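Long-range contacts in broad specificity aminotransferase (Leishmania mexicana, PDB 4WB0), which probably transfers amino groups between a broad range of amino acids and 2-oxo acids, working as a homodimer with pyridoxal 5'-phosphate as cofactor: residues G359-L364 with S384-I389; E372-H377 with N405-N410. All coordinates share one frame; numbering follows the deposited sequence.

Contact 1: G359-L364 with S384-I389; sequences GMFSFL and SGRANI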
loop_
_atom_site.group_PDB
_atom_site.type_symbol
_atom_site.label_atom_id
_atom_site.label_comp_id
_atom_site.label_asym_id
_atom_site.label_seq_id
_atom_site.Cartn_x
_atom_site.Cartn_y
_atom_site.Cartn_z
ATOM N N GLY A 359 -11.827 -19.869 15.463
ATOM C CA GLY A 359 -10.868 -18.838 15.102
ATOM C C GLY A 359 -9.637 -18.899 15.951
ATOM O O GLY A 359 -9.367 -19.920 16.575
ATOM N N MET A 360 -8.860 -17.819 15.934
ATOM C CA MET A 360 -7.609 -17.754 16.610
ATOM C C MET A 360 -7.730 -17.271 18.037
ATOM O O MET A 360 -6.825 -17.466 18.837
ATOM C CB MET A 360 -6.656 -16.811 15.871
ATOM C CG MET A 360 -6.279 -17.286 14.487
ATOM S SD MET A 360 -5.085 -16.176 13.710
ATOM C CE MET A 360 -4.015 -15.911 15.029
ATOM N N PHE A 361 -8.866 -16.663 18.359
ATOM C CA PHE A 361 -9.012 -15.992 19.660
ATOM C C PHE A 361 -9.996 -16.699 20.607
ATOM O O PHE A 361 -10.764 -17.607 20.215
ATOM C CB PHE A 361 -9.488 -14.554 19.451
ATOM C CG PHE A 361 -8.615 -13.760 18.509
ATOM C CD1 PHE A 361 -7.384 -13.288 18.912
ATOM C CD2 PHE A 361 -9.060 -13.449 17.234
ATOM C CE1 PHE A 361 -6.581 -12.547 18.020
ATOM C CE2 PHE A 361 -8.258 -12.701 16.341
ATOM C CZ PHE A 361 -7.062 -12.256 16.729
ATOM N N SER A 362 -9.913 -16.297 21.875
ATOM C CA SER A 362 -10.985 -16.524 22.803
ATOM C C SER A 362 -11.246 -15.164 23.390
ATOM O O SER A 362 -10.313 -14.392 23.682
ATOM C CB SER A 362 -10.644 -17.537 23.889
ATOM O OG SER A 362 -11.729 -17.635 24.807
ATOM N N PHE A 363 -12.520 -14.871 23.493
ATOM C CA PHE A 363 -13.030 -13.704 24.148
ATOM C C PHE A 363 -13.436 -14.183 25.532
ATOM O O PHE A 363 -14.511 -14.758 25.668
ATOM C CB PHE A 363 -14.220 -13.187 23.346
ATOM C CG PHE A 363 -14.584 -11.747 23.581
ATOM C CD1 PHE A 363 -13.622 -10.746 23.447
ATOM C CD2 PHE A 363 -15.893 -11.388 23.825
ATOM C CE1 PHE A 363 -13.964 -9.414 23.587
ATOM C CE2 PHE A 363 -16.243 -10.059 24.011
ATOM C CZ PHE A 363 -15.268 -9.065 23.879
ATOM N N LEU A 364 -12.593 -13.972 26.549
ATOM C CA LEU A 364 -12.705 -14.655 27.814
ATOM C C LEU A 364 -13.841 -14.200 28.717
ATOM O O LEU A 364 -14.276 -14.960 29.573
ATOM C CB LEU A 364 -11.379 -14.496 28.579
ATOM C CG LEU A 364 -10.159 -15.016 27.849
ATOM C CD1 LEU A 364 -8.845 -14.593 28.487
ATOM C CD2 LEU A 364 -10.216 -16.529 27.733
ATOM N N SER A 384 -10.039 -5.884 26.618
ATOM C CA SER A 384 -11.384 -6.372 26.315
ATOM C C SER A 384 -11.543 -7.882 26.553
ATOM O O SER A 384 -12.617 -8.447 26.314
ATOM C CB SER A 384 -11.729 -6.052 24.854
ATOM O OG SER A 384 -10.822 -6.689 23.960
ATOM N N GLY A 385 -10.463 -8.526 27.000
ATOM C CA GLY A 385 -10.458 -9.962 27.282
ATOM C C GLY A 385 -10.173 -10.847 26.069
ATOM O O GLY A 385 -10.503 -12.052 26.090
ATOM N N ARG A 386 -9.582 -10.290 25.002
ATOM C CA ARG A 386 -9.336 -11.100 23.802
ATOM C C ARG A 386 -7.972 -11.737 23.940
ATOM O O ARG A 386 -7.011 -11.039 24.270
ATOM C CB ARG A 386 -9.387 -10.280 22.501
ATOM C CG ARG A 386 -9.350 -11.127 21.267
ATOM C CD ARG A 386 -9.165 -10.288 20.016
ATOM N NE ARG A 386 -7.779 -9.869 19.816
ATOM C CZ ARG A 386 -7.313 -9.489 18.628
ATOM N NH1 ARG A 386 -8.142 -9.432 17.573
ATOM N NH2 ARG A 386 -6.050 -9.149 18.481
ATOM N N ALA A 387 -7.880 -13.040 23.690
ATOM C CA ALA A 387 -6.618 -13.754 23.837
ATOM C C ALA A 387 -6.306 -14.525 22.540
ATOM O O ALA A 387 -7.152 -15.290 22.055
ATOM C CB ALA A 387 -6.681 -14.694 25.018
ATOM N N ASN A 388 -5.108 -14.320 21.976
ATOM C CA ASN A 388 -4.699 -15.125 20.822
ATOM C C ASN A 388 -4.316 -16.541 21.268
ATOM O O ASN A 388 -3.184 -16.788 21.721
ATOM C CB ASN A 388 -3.541 -14.475 20.055
ATOM C CG ASN A 388 -3.022 -15.373 18.962
ATOM O OD1 ASN A 388 -3.783 -16.139 18.360
ATOM N ND2 ASN A 388 -1.730 -15.286 18.694
ATOM N N ILE A 389 -5.294 -17.446 21.173
ATOM C CA ILE A 389 -5.094 -18.850 21.534
ATOM C C ILE A 389 -3.984 -19.428 20.664
ATOM O O ILE A 389 -3.226 -20.287 21.060
ATOM C CB ILE A 389 -6.399 -19.669 21.340
ATOM C CG1 ILE A 389 -7.512 -19.154 22.283
ATOM C CG2 ILE A 389 -6.157 -21.177 21.528
ATOM C CD1 ILE A 389 -7.155 -19.373 23.786
#
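F361 and R386 lie face to face on a two-stranded antiparallel sheet, strands 361-363 and 386-388, in the C-terminal part of a class I aminotransferase fold. The guanidinium is laid flat on the phenyl ring, planes 14° apart, with R386 CZ 3.7 Å from the F361 ring centroid in an off-centre cation-pi contact. R386 CD sits over the same face, 3.9 Å from that centroid, as a CH-pi partner, and R386 NH1 hangs above the rim near F361 CZ. A bend at chi3 (79°) in an otherwise extended arginine chain brings the group over the ring. Phenylalanine suits the place because it covers a face of the guanidinium without competing for its N-H groups: NH1 is bonded to N195 and NH2 to the carbonyl of V44. M360 CB covers the opposite face of the ring. The setting is consistent with the arginine that receives the substrate's alpha-carboxylate in related aminotransferases.

F363 lies on this same side of the sheet; its CE1 comes within 3.2 Å of S384 O, and its ring meets Y162 edge-to-face. S362 and A387, the hydrogen-bonded pair, face the other way. S362 N to A387 O measures 2.9 Å and A387 N to S362 O 2.8 Å. I389 packs beside S362, its CG1 and CD1 against S362 CB, and it also touches helix 314-344. S362 OG turns to Q357. At one end M360 CE touches N388 OD1 at 3.3 Å, while N388 ND2 binds A47 O. At the other, G385 takes a positive phi readily, and its O receives L364 N at 2.9 Å in a nearly straight bond, 176° at the hydrogen.

Contact 2: E372-H377 with N405-N410; sequences EYCQNH and NDAVRN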
loop_
_atom_site.group_PDB
_atom_site.type_symbol
_atom_site.label_atom_id
_atom_site.label_comp_id
_atom_site.label_asym_id
_atom_site.label_seq_id
_atom_site.Cartn_x
_atom_site.Cartn_y
_atom_site.Cartn_z
ATOM N N GLU A 372 -6.363 -6.515 33.466
ATOM C CA GLU A 372 -5.199 -5.744 33.903
ATOM C C GLU A 372 -4.325 -6.574 34.833
ATOM O O GLU A 372 -3.101 -6.542 34.724
ATOM C CB GLU A 372 -5.630 -4.442 34.596
ATOM C CG GLU A 372 -5.970 -3.329 33.575
ATOM C CD GLU A 372 -6.600 -2.101 34.209
ATOM O OE1 GLU A 372 -6.792 -2.088 35.435
ATOM O OE2 GLU A 372 -6.903 -1.146 33.466
ATOM N N TYR A 373 -4.974 -7.308 35.732
ATOM C CA TYR A 373 -4.323 -8.306 36.560
ATOM C C TYR A 373 -3.482 -9.241 35.680
ATOM O O TYR A 373 -2.272 -9.345 35.872
ATOM C CB TYR A 373 -5.374 -9.084 37.358
ATOM C CG TYR A 373 -4.832 -10.090 38.347
ATOM C CD1 TYR A 373 -4.490 -11.379 37.945
ATOM C CD2 TYR A 373 -4.683 -9.761 39.693
ATOM C CE1 TYR A 373 -4.019 -12.317 38.847
ATOM C CE2 TYR A 373 -4.201 -10.689 40.611
ATOM C CZ TYR A 373 -3.868 -11.962 40.183
ATOM O OH TYR A 373 -3.402 -12.881 41.079
ATOM N N CYS A 374 -4.118 -9.877 34.691
ATOM C CA CYS A 374 -3.432 -10.828 33.818
ATOM C C CYS A 374 -2.158 -10.256 33.185
ATOM O O CYS A 374 -1.084 -10.861 33.253
ATOM C CB CYS A 374 -4.382 -11.301 32.713
ATOM S SG CYS A 374 -5.687 -12.439 33.312
ATOM N N GLN A 375 -2.307 -9.089 32.569
ATOM C CA GLN A 375 -1.216 -8.378 31.934
ATOM C C GLN A 375 -0.078 -8.130 32.933
ATOM O O GLN A 375 1.093 -8.112 32.560
ATOM C CB GLN A 375 -1.715 -7.045 31.381
ATOM C CG GLN A 375 -2.663 -7.169 30.217
ATOM C CD GLN A 375 -3.367 -5.853 29.927
ATOM O OE1 GLN A 375 -3.151 -4.848 30.617
ATOM N NE2 GLN A 375 -4.220 -5.857 28.918
ATOM N N ASN A 376 -0.437 -7.926 34.193
ATOM C CA ASN A 376 0.550 -7.613 35.209
ATOM C C ASN A 376 1.212 -8.868 35.767
ATOM O O ASN A 376 2.163 -8.767 36.539
ATOM C CB ASN A 376 -0.088 -6.813 36.334
ATOM C CG ASN A 376 -0.434 -5.405 35.914
ATOM O OD1 ASN A 376 0.055 -4.899 34.885
ATOM N ND2 ASN A 376 -1.286 -4.760 36.694
ATOM N N HIS A 377 0.714 -10.037 35.362
ATOM C CA HIS A 377 1.346 -11.315 35.696
ATOM C C HIS A 377 1.864 -11.984 34.421
ATOM O O HIS A 377 2.025 -13.197 34.383
ATOM C CB HIS A 377 0.369 -12.255 36.432
ATOM C CG HIS A 377 0.018 -11.808 37.820
ATOM N ND1 HIS A 377 0.709 -12.232 38.940
ATOM C CD2 HIS A 377 -0.959 -10.989 38.269
ATOM C CE1 HIS A 377 0.176 -11.683 40.018
ATOM N NE2 HIS A 377 -0.838 -10.926 39.640
ATOM N N ASN A 405 -7.814 -18.113 36.706
ATOM C CA ASN A 405 -8.283 -18.560 38.010
ATOM C C ASN A 405 -7.942 -17.564 39.125
ATOM O O ASN A 405 -8.797 -17.209 39.941
ATOM C CB ASN A 405 -7.684 -19.929 38.354
ATOM C CG ASN A 405 -8.158 -20.449 39.683
ATOM O OD1 ASN A 405 -9.348 -20.693 39.873
ATOM N ND2 ASN A 405 -7.224 -20.650 40.609
ATOM N N ASP A 406 -6.692 -17.113 39.153
ATOM C CA ASP A 406 -6.273 -16.120 40.139
ATOM C C ASP A 406 -7.030 -14.810 39.952
ATOM O O ASP A 406 -7.499 -14.222 40.929
ATOM C CB ASP A 406 -4.769 -15.841 40.055
ATOM C CG ASP A 406 -3.929 -16.982 40.569
ATOM O OD1 ASP A 406 -4.483 -17.869 41.264
ATOM O OD2 ASP A 406 -2.702 -16.970 40.279
ATOM N N ALA A 407 -7.139 -14.340 38.709
ATOM C CA ALA A 407 -7.754 -13.054 38.488
ATOM C C ALA A 407 -9.205 -13.076 38.976
ATOM O O ALA A 407 -9.660 -12.153 39.679
ATOM C CB ALA A 407 -7.689 -12.675 37.050
ATOM N N VAL A 408 -9.902 -14.157 38.654
ATOM C CA VAL A 408 -11.313 -14.284 38.958
ATOM C C VAL A 408 -11.522 -14.370 40.466
ATOM O O VAL A 408 -12.403 -13.709 41.028
ATOM C CB VAL A 408 -11.915 -15.523 38.259
ATOM C CG1 VAL A 408 -13.314 -15.807 38.790
ATOM C CG2 VAL A 408 -11.982 -15.288 36.794
ATOM N N ARG A 409 -10.703 -15.173 41.127
ATOM C CA ARG A 409 -10.872 -15.379 42.559
ATOM C C ARG A 409 -10.488 -14.163 43.400
ATOM O O ARG A 409 -10.876 -14.080 44.582
ATOM C CB ARG A 409 -10.070 -16.597 43.023
ATOM C CG ARG A 409 -10.642 -17.906 42.523
ATOM C CD ARG A 409 -9.826 -19.079 42.999
ATOM N NE ARG A 409 -10.290 -20.353 42.438
ATOM C CZ ARG A 409 -11.198 -21.137 43.016
ATOM N NH1 ARG A 409 -11.775 -20.769 44.160
ATOM N NH2 ARG A 409 -11.544 -22.282 42.448
ATOM N N ASN A 410 -9.763 -13.211 42.811
ATOM C CA ASN A 410 -9.139 -12.144 43.610
ATOM C C ASN A 410 -9.556 -10.720 43.260
ATOM O O ASN A 410 -9.347 -9.804 44.058
ATOM C CB ASN A 410 -7.616 -12.265 43.518
ATOM C CG ASN A 410 -7.089 -13.491 44.261
ATOM O OD1 ASN A 410 -6.364 -14.315 43.704
ATOM N ND2 ASN A 410 -7.477 -13.622 45.518
#
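Y373 reaches across to A407, and its aromatic ring makes most of the contact of 372-377 with 405-410, on helices 368-376 and 394-410. CB points toward the opposing helix, and with CG anti to the backbone N (chi1 -175°) the ring is carried out over the backbone at D406 and A407. CG is the first ring atom to meet it, 4.1 Å from A407 CB. CD1 lies closer to the same methyl group, at 3.6 Å from A407 CB. Next round the ring, CE1 stands 3.7 Å from A407 N and also nears D406 CB, which CZ approaches too. At the tip, Y373 OH touches D406 CB at 3.4 Å. The hydroxyl thus rests against the methylene of the aspartate, whose carboxylate plane is turned 79° from the ring.

The ring is held between two partners. A407 CA lies over one face, 4.0 Å from the Y373 ring centroid, as a CH-pi contact; H377 NE2, from the same segment as the tyrosine, stands 3.3 Å above the plane of the opposite face, near the rim. Alanine suits its place because its small methyl lets the Y373 ring come down to A407 CA and N. C374 adds a lighter touch, its SG 4.2 Å from A407 CB. The pairing is one of van der Waals packing, with no hydrogen bond crossing it, and tyrosine fits this partly exposed position through a flat ring that spans from A407 CB to D406 CB.

The short helical segments 372-376 and 405-410 run at 137° to one another. N405 and R409, joined by a side-chain hydrogen bond, reach T347 and L345 just beyond the long helix 314-344, while Q375 packs on helix 25-35 and its NE2 bonds to I381 O, just after strand 379-380.

In the fold
Followed from the N terminus, the chain enters contact 1 at 359-364, runs into helix 368-376, where contact 2 begins, and passes strand 379-380, which pairs with strand 41-42, before 384-389 closes contact 1 around a 19-residue loop. Contact 2 closes later, when helix 394-410 brings 405-410 back to 372-377 across 27 intervening residues. The two closures therefore cross. Their centres lie 16 Å apart and their nearest atoms about 6 Å, without touching. Contact 1 ties two short strands together in the buried interior; contact 2 joins the helices that follow those strands, farther from the centre of the chain.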